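PDB 3UC9: increased recombination centers protein 6 from Saccharomyces cerevisiae, which serves as a clathrin coat accessory factor related to small G proteins and is involved in gross chromosomal rearrangements and telomere healing. Local coordinates for residues 164-169 / 187-192. Sequence-based numbering, arbitrary orientation.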
ATOM      1  N   GLU A 164      -0.562   2.404  -7.650  1.00 15.32           N
ATOM      2  CA  GLU A 164      -0.516   3.848  -7.733  1.00 17.08           C
ATOM      3  C   GLU A 164       0.585   4.482  -6.898  1.00 15.92           C
ATOM      4  O   GLU A 164       0.776   4.146  -5.733  1.00 15.59           O
ATOM      5  CB  GLU A 164      -1.865   4.444  -7.351  1.00 18.30           C
ATOM      6  CG  GLU A 164      -2.096   5.821  -7.939  1.00 20.16           C
ATOM      7  CD  GLU A 164      -3.566   6.175  -8.081  1.00 26.82           C
ATOM      8  OE1 GLU A 164      -4.342   5.350  -8.611  1.00 29.19           O
ATOM      9  OE2 GLU A 164      -3.940   7.287  -7.665  1.00 29.75           O
ATOM     10  N   PHE A 165       1.282   5.429  -7.521  1.00 14.86           N
ATOM     11  CA  PHE A 165       2.235   6.290  -6.834  1.00 15.85           C
ATOM     12  C   PHE A 165       1.492   7.530  -6.326  1.00 16.63           C
ATOM     13  O   PHE A 165       0.705   8.126  -7.065  1.00 15.80           O
ATOM     14  CB  PHE A 165       3.360   6.715  -7.790  1.00 16.14           C
ATOM     15  CG  PHE A 165       4.276   5.584  -8.182  1.00 16.68           C
ATOM     16  CD1 PHE A 165       5.502   5.424  -7.554  1.00 21.73           C
ATOM     17  CD2 PHE A 165       3.901   4.666  -9.151  1.00 18.66           C
ATOM     18  CE1 PHE A 165       6.348   4.372  -7.905  1.00 20.42           C
ATOM     19  CE2 PHE A 165       4.742   3.621  -9.506  1.00 18.42           C
ATOM     20  CZ  PHE A 165       5.968   3.483  -8.885  1.00 18.74           C
ATOM     21  N   VAL A 166       1.738   7.904  -5.070  1.00 17.68           N
ATOM     22  CA  VAL A 166       1.055   9.048  -4.435  1.00 18.45           C
ATOM     23  C   VAL A 166       2.053   9.882  -3.627  1.00 20.07           C
ATOM     24  O   VAL A 166       2.882   9.334  -2.905  1.00 21.72           O
ATOM     25  CB  VAL A 166      -0.087   8.554  -3.501  1.00 19.15           C
ATOM     26  CG1 VAL A 166      -0.779   9.736  -2.812  1.00 19.73           C
ATOM     27  CG2 VAL A 166      -1.126   7.756  -4.281  1.00 19.21           C
ATOM     28  N   ASN A 167       1.993  11.209  -3.761  1.00 20.74           N
ATOM     29  CA  ASN A 167       2.776  12.099  -2.912  1.00 20.31           C
ATOM     30  C   ASN A 167       2.069  12.317  -1.577  1.00 21.32           C
ATOM     31  O   ASN A 167       0.852  12.510  -1.547  1.00 19.98           O
ATOM     32  CB  ASN A 167       2.968  13.462  -3.591  1.00 22.83           C
ATOM     33  CG  ASN A 167       4.201  13.530  -4.460  1.00 23.95           C
ATOM     34  OD1 ASN A 167       5.107  12.716  -4.339  1.00 22.96           O
ATOM     35  ND2 ASN A 167       4.254  14.544  -5.337  1.00 22.02           N
ATOM     36  N   TRP A 168       2.831  12.303  -0.482  1.00 21.93           N
ATOM     37  CA  TRP A 168       2.308  12.650   0.838  1.00 25.00           C
ATOM     38  C   TRP A 168       3.282  13.547   1.613  1.00 29.65           C
ATOM     39  O   TRP A 168       4.413  13.155   1.885  1.00 31.07           O
ATOM     40  CB  TRP A 168       1.986  11.388   1.635  1.00 24.61           C
ATOM     41  CG  TRP A 168       1.424  11.665   2.998  1.00 25.37           C
ATOM     42  CD1 TRP A 168       0.324  12.424   3.299  1.00 30.08           C
ATOM     43  CD2 TRP A 168       1.932  11.183   4.240  1.00 26.43           C
ATOM     44  NE1 TRP A 168       0.119  12.441   4.663  1.00 31.31           N
ATOM     45  CE2 TRP A 168       1.095  11.690   5.263  1.00 28.09           C
ATOM     46  CE3 TRP A 168       3.018  10.371   4.593  1.00 27.30           C
ATOM     47  CZ2 TRP A 168       1.306  11.404   6.615  1.00 30.74           C
ATOM     48  CZ3 TRP A 168       3.232  10.092   5.939  1.00 26.99           C
ATOM     49  CH2 TRP A 168       2.374  10.609   6.934  1.00 26.75           C
ATOM     50  N   LYS A 169       2.816  14.745   1.966  1.00 33.49           N
ATOM     51  CA  LYS A 169       3.626  15.757   2.658  1.00 36.54           C
ATOM     52  C   LYS A 169       3.034  16.110   4.021  1.00 36.94           C
ATOM     53  O   LYS A 169       2.775  15.224   4.841  1.00 36.06           O
ATOM     54  CB  LYS A 169       3.724  17.018   1.793  1.00 38.38           C
ATOM     55  CG  LYS A 169       4.302  16.745   0.402  1.00 41.92           C
ATOM     56  CD  LYS A 169       4.446  18.017  -0.432  1.00 47.88           C
ATOM     57  CE  LYS A 169       5.019  17.696  -1.813  1.00 49.55           C
ATOM     58  NZ  LYS A 169       5.262  18.915  -2.640  1.00 53.31           N
ATOM     59  N   ASP A 187      -6.494  11.189   0.710  1.00 23.34           N
ATOM     60  CA  ASP A 187      -7.875  11.067   0.215  1.00 24.03           C
ATOM     61  C   ASP A 187      -7.935  10.031  -0.916  1.00 21.07           C
ATOM     62  O   ASP A 187      -8.867   9.227  -0.975  1.00 19.55           O
ATOM     63  CB  ASP A 187      -8.409  12.434  -0.266  1.00 26.41           C
ATOM     64  CG  ASP A 187      -9.941  12.497  -0.332  1.00 32.72           C
ATOM     65  OD1 ASP A 187     -10.625  11.714   0.369  1.00 38.29           O
ATOM     66  OD2 ASP A 187     -10.474  13.356  -1.082  1.00 37.50           O
ATOM     67  N   ARG A 188      -6.934  10.035  -1.790  1.00 19.26           N
ATOM     68  CA  ARG A 188      -6.859   9.058  -2.885  1.00 19.07           C
ATOM     69  C   ARG A 188      -6.604   7.653  -2.368  1.00 17.89           C
ATOM     70  O   ARG A 188      -7.213   6.686  -2.828  1.00 17.93           O
ATOM     71  CB  ARG A 188      -5.769   9.426  -3.882  1.00 18.91           C
ATOM     72  CG  ARG A 188      -5.554   8.403  -5.013  1.00 22.23           C
ATOM     73  CD  ARG A 188      -6.844   8.050  -5.796  1.00 21.07           C
ATOM     74  NE  ARG A 188      -6.592   6.981  -6.768  1.00 20.44           N
ATOM     75  CZ  ARG A 188      -7.468   6.061  -7.179  1.00 24.43           C
ATOM     76  NH1 ARG A 188      -8.722   6.030  -6.722  1.00 27.24           N
ATOM     77  NH2 ARG A 188      -7.084   5.148  -8.064  1.00 24.93           N
ATOM     78  N   ILE A 189      -5.663   7.535  -1.439  1.00 17.44           N
ATOM     79  CA  ILE A 189      -5.355   6.240  -0.845  1.00 15.79           C
ATOM     80  C   ILE A 189      -6.613   5.670  -0.171  1.00 15.21           C
ATOM     81  O   ILE A 189      -6.933   4.481  -0.334  1.00 16.53           O
ATOM     82  CB  ILE A 189      -4.187   6.332   0.168  1.00 15.97           C
ATOM     83  CG1 ILE A 189      -2.933   6.878  -0.514  1.00 17.23           C
ATOM     84  CG2 ILE A 189      -3.901   4.938   0.751  1.00 15.68           C
ATOM     85  CD1 ILE A 189      -1.732   7.055   0.405  1.00 19.21           C
ATOM     86  N   GLN A 190      -7.339   6.512   0.553  1.00 16.67           N
ATOM     87  CA  GLN A 190      -8.619   6.100   1.165  1.00 16.46           C
ATOM     88  C   GLN A 190      -9.590   5.549   0.112  1.00 17.11           C
ATOM     89  O   GLN A 190     -10.270   4.550   0.347  1.00 15.38           O
ATOM     90  CB  GLN A 190      -9.259   7.276   1.909  1.00 20.10           C
ATOM     91  CG  GLN A 190     -10.550   6.931   2.653  1.00 23.15           C
ATOM     92  CD  GLN A 190     -11.162   8.148   3.348  1.00 29.62           C
ATOM     93  OE1 GLN A 190     -10.831   9.287   3.030  1.00 36.93           O
ATOM     94  NE2 GLN A 190     -12.057   7.904   4.300  1.00 35.16           N
ATOM     95  N   GLU A 191      -9.653   6.210  -1.046  1.00 17.08           N
ATOM     96  CA  GLU A 191     -10.519   5.775  -2.146  1.00 17.59           C
ATOM     97  C   GLU A 191     -10.101   4.421  -2.720  1.00 16.05           C
ATOM     98  O   GLU A 191     -10.947   3.599  -3.090  1.00 16.28           O
ATOM     99  CB  GLU A 191     -10.501   6.814  -3.270  1.00 16.44           C
ATOM    100  CG  GLU A 191     -11.456   6.512  -4.415  1.00 19.82           C
ATOM    101  CD  GLU A 191     -11.545   7.643  -5.426  1.00 23.09           C
ATOM    102  OE1 GLU A 191     -10.490   8.134  -5.876  1.00 21.14           O
ATOM    103  OE2 GLU A 191     -12.675   8.017  -5.788  1.00 27.44           O
ATOM    104  N   ILE A 192      -8.795   4.209  -2.823  1.00 15.86           N
ATOM    105  CA  ILE A 192      -8.271   2.943  -3.317  1.00 14.98           C
ATOM    106  C   ILE A 192      -8.698   1.815  -2.385  1.00 15.07           C
ATOM    107  O   ILE A 192      -9.139   0.762  -2.834  1.00 15.56           O
ATOM    108  CB  ILE A 192      -6.749   3.000  -3.489  1.00 14.61           C
ATOM    109  CG1 ILE A 192      -6.387   3.907  -4.673  1.00 18.31           C
ATOM    110  CG2 ILE A 192      -6.183   1.605  -3.700  1.00 19.07           C
ATOM    111  CD1 ILE A 192      -4.876   4.131  -4.843  1.00 17.73           C
TER
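The guanidinium of Arg188 has Ile192 CG1 over the centre of one face, 3.5 Å above its plane, and the carboxylate of Glu164 and the CG of Glu191 at its edge. In this Rossmann-like fold, related to small G proteins, helix 185-195 packs against strand 163-167, the outermost strand at its end of the sheet; residues 164-167 and 187-192 run at 150° to each other, roughly antiparallel. Arg188 grips Glu164 side-on in a two-nitrogen salt bridge: NE donates to OE2 and NH2 to OE1, each bond 2.8 Å long and nearly straight. Arginine suits the place because its planar group serves both carboxylate oxygens while NH1 remains for Glu191, completing a salt-bridge network. Both acceptors lie almost in the guanidinium plane and are met on their syn sides, although the two flat groups are turned 31° apart. The extended Glu164 chain spans the gap, while Arg188, bent at chi2 (54°), turns its edge to meet it. A glutamate in place of Arg188 would probably set a like charge against Glu164 and take from Glu191 the NH1 donor it now has. Deeper in, branched apolar residues suit the buried interface: Val166 CG1 meets Ile189 CG1 at 4.3 Å. Glu191 OE1 accepts from Arg188 NH1 at 2.9 Å, approached from above its carboxylate plane.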